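Local coordinates for putative sugar ABC transport system, substrate-binding protein (PDB 5IX8) that probably binds a carbohydrate in the periplasm and hands it to an ABC transporter for uptake, at residues A[253-256]-A[257-261]; A[33-36]-A[37-41]; A[121-124]-A[125-129]; A[231-234]-A[235-239]. One frame throughout, in Å; residues are numbered along the deposited sequence.

Interaction 1: residues A[253-256]-A[257-261]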
loop_
_atom_site.group_PDB
_atom_site.type_symbol
_atom_site.label_atom_id
_atom_site.label_comp_id
_atom_site.label_asym_id
_atom_site.label_seq_id
_atom_site.Cartn_x
_atom_site.Cartn_y
_atom_site.Cartn_z
ATOM N N PRO A 253 5.450 -4.652 -0.867
ATOM C CA PRO A 253 5.887 -5.318 -2.109
ATOM C C PRO A 253 4.797 -5.342 -3.181
ATOM O O PRO A 253 4.159 -6.349 -3.446
ATOM C CB PRO A 253 6.247 -6.723 -1.617
ATOM C CG PRO A 253 5.329 -6.946 -0.502
ATOM C CD PRO A 253 5.200 -5.620 0.210
ATOM N N GLY A 254 4.588 -4.183 -3.818
ATOM C CA GLY A 254 3.514 -4.059 -4.793
ATOM C C GLY A 254 3.687 -5.024 -5.953
ATOM O O GLY A 254 2.706 -5.520 -6.505
ATOM N N VAL A 255 4.940 -5.249 -6.374
ATOM C CA VAL A 255 5.187 -6.069 -7.554
ATOM C C VAL A 255 4.692 -7.480 -7.304
ATOM O O VAL A 255 3.965 -8.040 -8.121
ATOM C CB VAL A 255 6.678 -6.068 -7.931
ATOM C CG1 VAL A 255 6.947 -7.100 -9.028
ATOM C CG2 VAL A 255 7.120 -4.681 -8.397
ATOM N N ILE A 256 5.031 -8.063 -6.150
ATOM C CA ILE A 256 4.565 -9.438 -5.923
ATOM C C ILE A 256 3.038 -9.469 -5.762
ATOM O O ILE A 256 2.386 -10.442 -6.183
ATOM C CB ILE A 256 5.310 -10.126 -4.753
ATOM C CG1 ILE A 256 5.042 -11.644 -4.819
ATOM C CG2 ILE A 256 4.896 -9.573 -3.393
ATOM C CD1 ILE A 256 5.872 -12.492 -3.900
HETATM N N MSE A 257 2.431 -8.400 -5.228
HETATM C CA MSE A 257 0.975 -8.384 -5.094
HETATM C C MSE A 257 0.334 -8.453 -6.464
HETATM O O MSE A 257 -0.641 -9.192 -6.660
HETATM C CB MSE A 257 0.476 -7.138 -4.376
HETATM C CG MSE A 257 0.907 -7.036 -2.938
HETATM SE SE MSE A 257 0.279 -5.321 -2.161
HETATM C CE MSE A 257 1.581 -5.238 -0.749
ATOM N N GLY A 258 0.905 -7.709 -7.422
ATOM C CA GLY A 258 0.381 -7.741 -8.783
ATOM C C GLY A 258 0.517 -9.110 -9.426
ATOM O O GLY A 258 -0.402 -9.588 -10.084
ATOM N N ARG A 259 1.679 -9.751 -9.256
ATOM C CA ARG A 259 1.858 -11.097 -9.802
ATOM C C ARG A 259 0.863 -12.058 -9.193
ATOM O O ARG A 259 0.299 -12.920 -9.891
ATOM C CB ARG A 259 3.275 -11.596 -9.549
ATOM C CG ARG A 259 4.364 -10.725 -10.135
ATOM C CD ARG A 259 5.695 -11.506 -10.103
ATOM N NE ARG A 259 6.787 -10.686 -10.592
ATOM C CZ ARG A 259 6.983 -10.402 -11.878
ATOM N NH1 ARG A 259 6.186 -10.926 -12.829
ATOM N NH2 ARG A 259 7.991 -9.600 -12.209
ATOM N N LEU A 260 0.682 -11.969 -7.878
ATOM C CA LEU A 260 -0.265 -12.851 -7.221
ATOM C C LEU A 260 -1.685 -12.614 -7.707
ATOM O O LEU A 260 -2.440 -13.561 -7.864
ATOM C CB LEU A 260 -0.183 -12.675 -5.709
ATOM C CG LEU A 260 1.117 -13.147 -5.086
ATOM C CD1 LEU A 260 1.226 -12.665 -3.634
ATOM C CD2 LEU A 260 1.262 -14.680 -5.164
ATOM N N ILE A 261 -2.068 -11.368 -7.956
ATOM C CA ILE A 261 -3.414 -11.123 -8.487
ATOM C C ILE A 261 -3.649 -11.910 -9.773
ATOM O O ILE A 261 -4.709 -12.521 -9.971
ATOM C CB ILE A 261 -3.618 -9.605 -8.676
ATOM C CG1 ILE A 261 -3.853 -8.970 -7.276
ATOM C CG2 ILE A 261 -4.768 -9.331 -9.629
ATOM C CD1 ILE A 261 -3.649 -7.459 -7.249
#
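Ile256 and Met257, adjacent in the chain, each work with a residue one helical turn away, and both lie in the first turn of helix 254-270. Ile256 is met by Leu260 from the next turn. The backbone bond from Leu260 N to Ile256 O is 2.8 Å and nearly straight (N-H...O 165°). Leu260 CG rests on the same oxygen at 3.2 Å, while Ile256 CG1 and Leu260 CD1 meet at 4.1 Å as the two branched chains pass at a slant. With CG1 anti to the backbone N (chi1 -165°), CG2 of Ile256 takes the crowded position between N and the carbonyl carbon, 3.3 Å from Met257 N. Met257, present as selenomethionine, turns the other way. Its CG stands beside its own backbone N (chi1 -65°) and the chain then runs out extended, back along the start of the helix, until CE lies 3.8 Å from Pro253 CD. Pro253 is the N-cap residue, and its O accepts from Met257 N at 3.2 Å, so one turn is held by a backbone bond and by a methyl laid against a proline ring. On another side of the helix, Val255 CG1 lies alongside the Arg259 chain, 3.9 Å from NE. The extended arginine chain carries the guanidinium to helix 28-43, where NH1 forms salt bridges with Asp39 and Glu40. Met257 and Leu260 also pack on Val118 of strand 116-119. A helix that follows strand 246-250 of one sheet yet covers the other marks one of the interlobe crossovers of the two-lobed periplasmic binding protein fold.

Interaction 2: residues A[33-36]-A[37-41]; sequences IAYG and IVDEA
Tyr35 O accepts from Asp39 N at 2.8 Å, one of four consecutive i to i+4 bonds that carry the helix without a break from Ile33 to Glu40. Above this bond the two side chains run alongside each other. Four residues apart, they share a flank of the helix, and CG anti to the backbone N in both (chi1 170° for Tyr35, -174° for Asp39) points them the same way. Asp39 CB sits over one face of the Tyr35 ring, 4.0 Å from its centroid and displaced toward the rim, a CH-pi contact. The carboxylate plane is only 11° from the ring plane, and Tyr35 OH comes within 3.5 Å of Asp39 CG. This helix is the connection of a right-handed beta-alpha-beta unit, strand 17-22, helix 28-43, strand 47-53, in one Rossmann-like lobe. The face turned to that sheet carries Ile37, whose CD1 lies 4.0 Å from Ile33 CG2, the two isoleucines again side by side. Ile37 CG1 also leans on Ile33 O at 3.3 Å, and the residue packs on Leu18, Val20 and Val48. The charged ends look to arginines: besides Arg259, which both carboxylates share, Asp39 has salt bridges to Arg42 and Arg43, and Glu40 to Arg2, an arrangement that would probably favour the ionised carboxylates. Trp316, from the C-terminal tail, meets the Tyr35 ring edge-to-face.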
loop_
_atom_site.group_PDB
_atom_site.type_symbol
_atom_site.label_atom_id
_atom_site.label_comp_id
_atom_site.label_asym_id
_atom_site.label_seq_id
_atom_site.Cartn_x
_atom_site.Cartn_y
_atom_site.Cartn_z
ATOM N N ILE A 33 2.255 -2.563 -8.207
ATOM C CA ILE A 33 1.148 -3.479 -8.450
ATOM C C ILE A 33 0.856 -3.573 -9.940
ATOM O O ILE A 33 0.729 -4.676 -10.500
ATOM C CB ILE A 33 -0.097 -3.043 -7.663
ATOM C CG1 ILE A 33 0.193 -3.067 -6.165
ATOM C CG2 ILE A 33 -1.271 -3.923 -8.070
ATOM C CD1 ILE A 33 -0.950 -2.514 -5.352
ATOM N N ALA A 34 0.781 -2.418 -10.612
ATOM C CA ALA A 34 0.492 -2.404 -12.048
ATOM C C ALA A 34 1.570 -3.139 -12.836
ATOM O O ALA A 34 1.249 -3.947 -13.709
ATOM C CB ALA A 34 0.346 -0.971 -12.562
ATOM N N TYR A 35 2.853 -2.901 -12.506
ATOM C CA TYR A 35 3.942 -3.638 -13.149
ATOM C C TYR A 35 3.811 -5.150 -12.906
ATOM O O TYR A 35 3.985 -5.960 -13.829
ATOM C CB TYR A 35 5.305 -3.142 -12.647
ATOM C CG TYR A 35 6.388 -4.063 -13.126
ATOM C CD1 TYR A 35 6.770 -4.062 -14.470
ATOM C CD2 TYR A 35 6.995 -4.979 -12.256
ATOM C CE1 TYR A 35 7.722 -4.966 -14.926
ATOM C CE2 TYR A 35 7.951 -5.881 -12.709
ATOM C CZ TYR A 35 8.318 -5.850 -14.057
ATOM O OH TYR A 35 9.284 -6.701 -14.557
ATOM N N GLY A 36 3.545 -5.553 -11.655
ATOM C CA GLY A 36 3.438 -6.981 -11.360
ATOM C C GLY A 36 2.319 -7.625 -12.143
ATOM O O GLY A 36 2.468 -8.736 -12.666
ATOM N N ILE A 37 1.191 -6.914 -12.283
ATOM C CA ILE A 37 0.095 -7.459 -13.084
ATOM C C ILE A 37 0.507 -7.598 -14.547
ATOM O O ILE A 37 0.299 -8.647 -15.178
ATOM C CB ILE A 37 -1.157 -6.575 -12.946
ATOM C CG1 ILE A 37 -1.701 -6.676 -11.506
ATOM C CG2 ILE A 37 -2.225 -7.019 -13.953
ATOM C CD1 ILE A 37 -2.876 -5.706 -11.265
ATOM N N VAL A 38 1.043 -6.524 -15.123
ATOM C CA VAL A 38 1.389 -6.525 -16.554
ATOM C C VAL A 38 2.470 -7.559 -16.857
ATOM O O VAL A 38 2.375 -8.345 -17.820
ATOM C CB VAL A 38 1.823 -5.112 -16.971
ATOM C CG1 VAL A 38 2.460 -5.152 -18.369
ATOM C CG2 VAL A 38 0.621 -4.195 -16.931
ATOM N N ASP A 39 3.520 -7.588 -16.041
ATOM C CA ASP A 39 4.593 -8.524 -16.327
ATOM C C ASP A 39 4.175 -9.970 -16.068
ATOM O O ASP A 39 4.591 -10.880 -16.795
ATOM C CB ASP A 39 5.835 -8.177 -15.515
ATOM C CG ASP A 39 6.987 -9.039 -15.913
ATOM O OD1 ASP A 39 7.456 -8.852 -17.065
ATOM O OD2 ASP A 39 7.387 -9.918 -15.114
ATOM N N GLU A 40 3.377 -10.219 -15.036
ATOM C CA GLU A 40 2.925 -11.589 -14.846
ATOM C C GLU A 40 1.954 -11.994 -15.945
ATOM O O GLU A 40 1.948 -13.154 -16.371
ATOM C CB GLU A 40 2.287 -11.738 -13.454
ATOM C CG GLU A 40 2.125 -13.203 -13.081
ATOM C CD GLU A 40 3.446 -13.915 -12.823
ATOM O OE1 GLU A 40 4.510 -13.265 -12.642
ATOM O OE2 GLU A 40 3.405 -15.163 -12.754
ATOM N N ALA A 41 1.130 -11.061 -16.430
ATOM C CA ALA A 41 0.166 -11.428 -17.469
ATOM C C ALA A 41 0.865 -11.904 -18.731
ATOM O O ALA A 41 0.397 -12.856 -19.382
ATOM C CB ALA A 41 -0.762 -10.258 -17.793
#

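Interaction 3: residues A[121-124]-A[125-129]; sequences DDTL and IGKVL
Leu124 CD1 touches two residues of the next turn at once, Val128 CG1 and Lys127 CB, each at 4.0 Å. The leucine crosses the lysine chain at about a right angle and passes Val128 at a slant. Having CG anti to its backbone N (chi1 -176°) swings the isobutyl group forward along the helix to meet them. Underneath, Val128 N donates a hydrogen bond to Leu124 O at 2.8 Å, and both valine methyls crowd that oxygen, with CG2 at 3.3 Å. Thr123 and Lys127 make a parallel pair: the threonine methyl CG2 lies 4.0 Å from CE of the extended lysine chain, which carries NZ on to a salt bridge with Glu164. Ile125 follows the flank of Asp122, its CD1 near OD1 of the aspartate, an oxygen whose charge is met by Arg158 of helix 154-168. The N-cap helps to fix the start of the turn. Asp121 OD1 accepts from Leu124 N at 3.2 Å, the N-H arriving from above the carboxylate plane, 68° out of it, and Asp121 O accepts from Ile125 N at 3.0 Å. The negative carboxylate would probably interact favourably with the positive end of the helix dipole. Further out, Ile125 leans on Ser231 and Ala250, at the ends of two strands in the sheet of the second lobe. Strand 116-119 belongs to the sheet of the first lobe, so this aspartate-capped start of helix 122-135 lies just past an interlobe crossover of the periplasmic binding protein fold.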
loop_
_atom_site.group_PDB
_atom_site.type_symbol
_atom_site.label_atom_id
_atom_site.label_comp_id
_atom_site.label_asym_id
_atom_site.label_seq_id
_atom_site.Cartn_x
_atom_site.Cartn_y
_atom_site.Cartn_z
ATOM N N ASP A 121 -1.500 -6.551 5.745
ATOM C CA ASP A 121 -2.209 -6.247 6.986
ATOM C C ASP A 121 -1.772 -4.861 7.453
ATOM O O ASP A 121 -0.686 -4.699 8.009
ATOM C CB ASP A 121 -1.877 -7.315 8.028
ATOM C CG ASP A 121 -2.660 -7.173 9.298
ATOM O OD1 ASP A 121 -3.073 -6.044 9.645
ATOM O OD2 ASP A 121 -2.866 -8.217 9.966
ATOM N N ASP A 122 -2.623 -3.853 7.251
ATOM C CA ASP A 122 -2.238 -2.480 7.568
ATOM C C ASP A 122 -2.017 -2.266 9.068
ATOM O O ASP A 122 -1.082 -1.554 9.456
ATOM C CB ASP A 122 -3.273 -1.508 7.008
ATOM C CG ASP A 122 -3.173 -1.405 5.486
ATOM O OD1 ASP A 122 -2.168 -0.855 4.953
ATOM O OD2 ASP A 122 -4.071 -1.941 4.810
ATOM N N THR A 123 -2.808 -2.916 9.928
ATOM C CA THR A 123 -2.523 -2.801 11.354
ATOM C C THR A 123 -1.121 -3.315 11.681
ATOM O O THR A 123 -0.405 -2.719 12.515
ATOM C CB THR A 123 -3.569 -3.563 12.166
ATOM O OG1 THR A 123 -4.868 -3.068 11.828
ATOM C CG2 THR A 123 -3.309 -3.351 13.659
ATOM N N LEU A 124 -0.707 -4.412 11.039
ATOM C CA LEU A 124 0.588 -5.008 11.363
ATOM C C LEU A 124 1.738 -4.173 10.795
ATOM O O LEU A 124 2.831 -4.139 11.380
ATOM C CB LEU A 124 0.641 -6.443 10.857
ATOM C CG LEU A 124 1.883 -7.253 11.199
ATOM C CD1 LEU A 124 2.208 -7.251 12.689
ATOM C CD2 LEU A 124 1.618 -8.673 10.723
ATOM N N ILE A 125 1.504 -3.473 9.682
ATOM C CA ILE A 125 2.485 -2.501 9.212
ATOM C C ILE A 125 2.771 -1.482 10.319
ATOM O O ILE A 125 3.929 -1.158 10.617
ATOM C CB ILE A 125 1.979 -1.814 7.926
ATOM C CG1 ILE A 125 2.073 -2.791 6.746
ATOM C CG2 ILE A 125 2.800 -0.556 7.655
ATOM C CD1 ILE A 125 1.570 -2.213 5.453
ATOM N N GLY A 126 1.710 -0.980 10.965
ATOM C CA GLY A 126 1.902 -0.042 12.058
ATOM C C GLY A 126 2.591 -0.684 13.245
ATOM O O GLY A 126 3.483 -0.091 13.846
ATOM N N LYS A 127 2.199 -1.907 13.590
ATOM C CA LYS A 127 2.847 -2.606 14.702
ATOM C C LYS A 127 4.341 -2.814 14.463
ATOM O O LYS A 127 5.142 -2.655 15.388
ATOM C CB LYS A 127 2.156 -3.951 14.934
ATOM C CG LYS A 127 0.723 -3.773 15.471
ATOM C CD LYS A 127 0.239 -5.070 16.044
ATOM C CE LYS A 127 -1.154 -4.986 16.580
ATOM N NZ LYS A 127 -1.448 -6.285 17.315
ATOM N N VAL A 128 4.748 -3.197 13.245
ATOM C CA VAL A 128 6.184 -3.457 13.053
ATOM C C VAL A 128 6.981 -2.148 13.082
ATOM O O VAL A 128 8.136 -2.124 13.539
ATOM C CB VAL A 128 6.463 -4.279 11.774
ATOM C CG1 VAL A 128 5.817 -5.671 11.890
ATOM C CG2 VAL A 128 6.005 -3.560 10.535
ATOM N N LEU A 129 6.384 -1.037 12.654
ATOM C CA LEU A 129 7.063 0.248 12.817
ATOM C C LEU A 129 7.115 0.645 14.288
ATOM O O LEU A 129 8.098 1.246 14.749
ATOM C CB LEU A 129 6.356 1.321 11.991
ATOM C CG LEU A 129 6.524 1.157 10.483
ATOM C CD1 LEU A 129 5.656 2.159 9.708
ATOM C CD2 LEU A 129 8.001 1.232 10.021
#

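Interaction 4: residues A[231-234]-A[235-239]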
loop_
_atom_site.group_PDB
_atom_site.type_symbol
_atom_site.label_atom_id
_atom_site.label_comp_id
_atom_site.label_asym_id
_atom_site.label_seq_id
_atom_site.Cartn_x
_atom_site.Cartn_y
_atom_site.Cartn_z
ATOM N N SER A 231 6.736 4.074 5.253
ATOM C CA SER A 231 6.405 2.822 4.612
ATOM C C SER A 231 6.520 2.983 3.107
ATOM O O SER A 231 6.288 4.067 2.574
ATOM C CB SER A 231 4.995 2.383 5.026
ATOM O OG SER A 231 4.721 1.084 4.528
ATOM N N ALA A 232 6.916 1.895 2.448
ATOM C CA ALA A 232 7.008 1.738 0.998
ATOM C C ALA A 232 8.279 2.370 0.442
ATOM O O ALA A 232 8.396 3.596 0.357
ATOM C CB ALA A 232 5.775 2.303 0.288
HETATM N N MSE A 233 9.234 1.529 0.050
HETATM C CA MSE A 233 10.542 2.012 -0.356
HETATM C C MSE A 233 10.553 2.731 -1.681
HETATM O O MSE A 233 9.868 2.326 -2.615
HETATM C CB MSE A 233 11.530 0.852 -0.456
HETATM C CG MSE A 233 11.874 0.251 0.931
HETATM SE SE MSE A 233 13.116 1.370 1.930
HETATM C CE MSE A 233 14.708 1.217 0.819
ATOM N N VAL A 234 11.394 3.761 -1.751
ATOM C CA VAL A 234 11.901 4.288 -3.013
ATOM C C VAL A 234 13.421 4.309 -2.901
ATOM O O VAL A 234 13.978 4.317 -1.802
ATOM C CB VAL A 234 11.352 5.699 -3.327
ATOM C CG1 VAL A 234 9.837 5.661 -3.536
ATOM C CG2 VAL A 234 11.684 6.626 -2.199
ATOM N N LYS A 235 14.091 4.325 -4.062
ATOM C CA LYS A 235 15.551 4.249 -4.098
ATOM C C LYS A 235 16.207 5.242 -3.143
ATOM O O LYS A 235 17.164 4.902 -2.436
ATOM C CB LYS A 235 16.034 4.501 -5.532
ATOM C CG LYS A 235 17.557 4.540 -5.694
ATOM C CD LYS A 235 18.178 3.172 -5.445
ATOM C CE LYS A 235 19.692 3.277 -5.142
ATOM N NZ LYS A 235 20.453 4.086 -6.166
ATOM N N GLU A 236 15.718 6.488 -3.120
ATOM C CA GLU A 236 16.353 7.519 -2.312
ATOM C C GLU A 236 16.281 7.227 -0.816
ATOM O O GLU A 236 17.093 7.771 -0.039
ATOM C CB GLU A 236 15.723 8.878 -2.643
ATOM C CG GLU A 236 16.077 9.355 -4.050
ATOM C CD GLU A 236 15.312 8.642 -5.176
ATOM O OE1 GLU A 236 14.330 7.898 -4.893
ATOM O OE2 GLU A 236 15.668 8.872 -6.363
ATOM N N ASN A 237 15.349 6.363 -0.393
ATOM C CA ASN A 237 15.260 5.993 1.018
ATOM C C ASN A 237 16.489 5.226 1.485
ATOM O O ASN A 237 16.796 5.215 2.684
ATOM C CB ASN A 237 14.057 5.097 1.272
ATOM C CG ASN A 237 12.721 5.802 1.088
ATOM O OD1 ASN A 237 11.728 5.141 0.829
ATOM N ND2 ASN A 237 12.685 7.129 1.233
ATOM N N GLU A 238 17.164 4.532 0.569
ATOM C CA GLU A 238 18.296 3.692 0.964
ATOM C C GLU A 238 19.380 4.520 1.630
ATOM O O GLU A 238 19.841 4.180 2.717
ATOM C CB GLU A 238 18.839 2.943 -0.254
ATOM C CG GLU A 238 17.786 1.999 -0.880
ATOM C CD GLU A 238 18.201 1.450 -2.250
ATOM O OE1 GLU A 238 19.419 1.473 -2.542
ATOM O OE2 GLU A 238 17.324 0.997 -3.036
ATOM N N ALA A 239 19.765 5.641 1.008
ATOM C CA ALA A 239 20.792 6.500 1.602
ATOM C C ALA A 239 20.298 7.126 2.908
ATOM O O ALA A 239 21.067 7.275 3.864
ATOM C CB ALA A 239 21.213 7.582 0.595
HETATM O O HOH W 1 9.143 5.446 2.147
#
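Asn237 and Val234 face each other at a slant, with the carboxamide lying against one branch of the valine. Val234 CG2 is 3.4 Å from Asn237 OD1 and 3.6 Å from ND2, so the methyl lies at similar distances from both ends of the amide. Polar bonds run in both directions between the same two residues. Val234 N donates to Asn237 OD1 at 2.9 Å, almost straight at hydrogen but coming from above the carbonyl plane, 52° out of it. Asn237 N in turn donates to Val234 O at 2.8 Å, also from above the carbonyl plane. With CG beside its backbone N (chi1 -68°), the asparagine folds back over the turn and delivers OD1 to the valine amide. A water 2.9 Å from Asn237 OD1 and 2.7 Å from Ala232 O may add a second, less certain tie between the helix and the approach to it. Met233, a selenomethionine, curls by bends at both chi2 and chi3. Its SE thereby sits 3.9 Å from Asn237 CB, and its CE ends 3.6 Å from Glu238 CG, crossing the extended glutamate chain at about a right angle. The carboxylate of Glu238 continues to the hydroxyl of Tyr311. Met233 O, meanwhile, accepts from Asn28 of helix 28-43 in the other lobe, a bond that spans the two lobes. The arrangement is a strand-to-helix turn at the C-terminal end of a strand that runs parallel to its neighbours, the end that faces the interlobe cleft in periplasmic binding proteins.

Interactions 1 and 2 belong to one lobe and are buried: helices 254-270 and 28-43 lie against each other, the centres of the two contacts are about 7 Å apart, and Arg259 NH1 bonds Asp39 OD2 at 2.8 Å and Glu40 OE1 at 2.9 Å. Interactions 3 and 4 lie in the other lobe, are only partly buried, and touch lightly where Ile125 CG2 meets Ser231 OG. Regular helical bonds dominate the first three, with aliphatic contacts against sheet or loop residues and ion pairs at the flanks. Interaction 4 instead relies on an amide side chain and a water. Residues 253-256 and 121-124 both open helices that follow a strand of the opposite lobe's sheet.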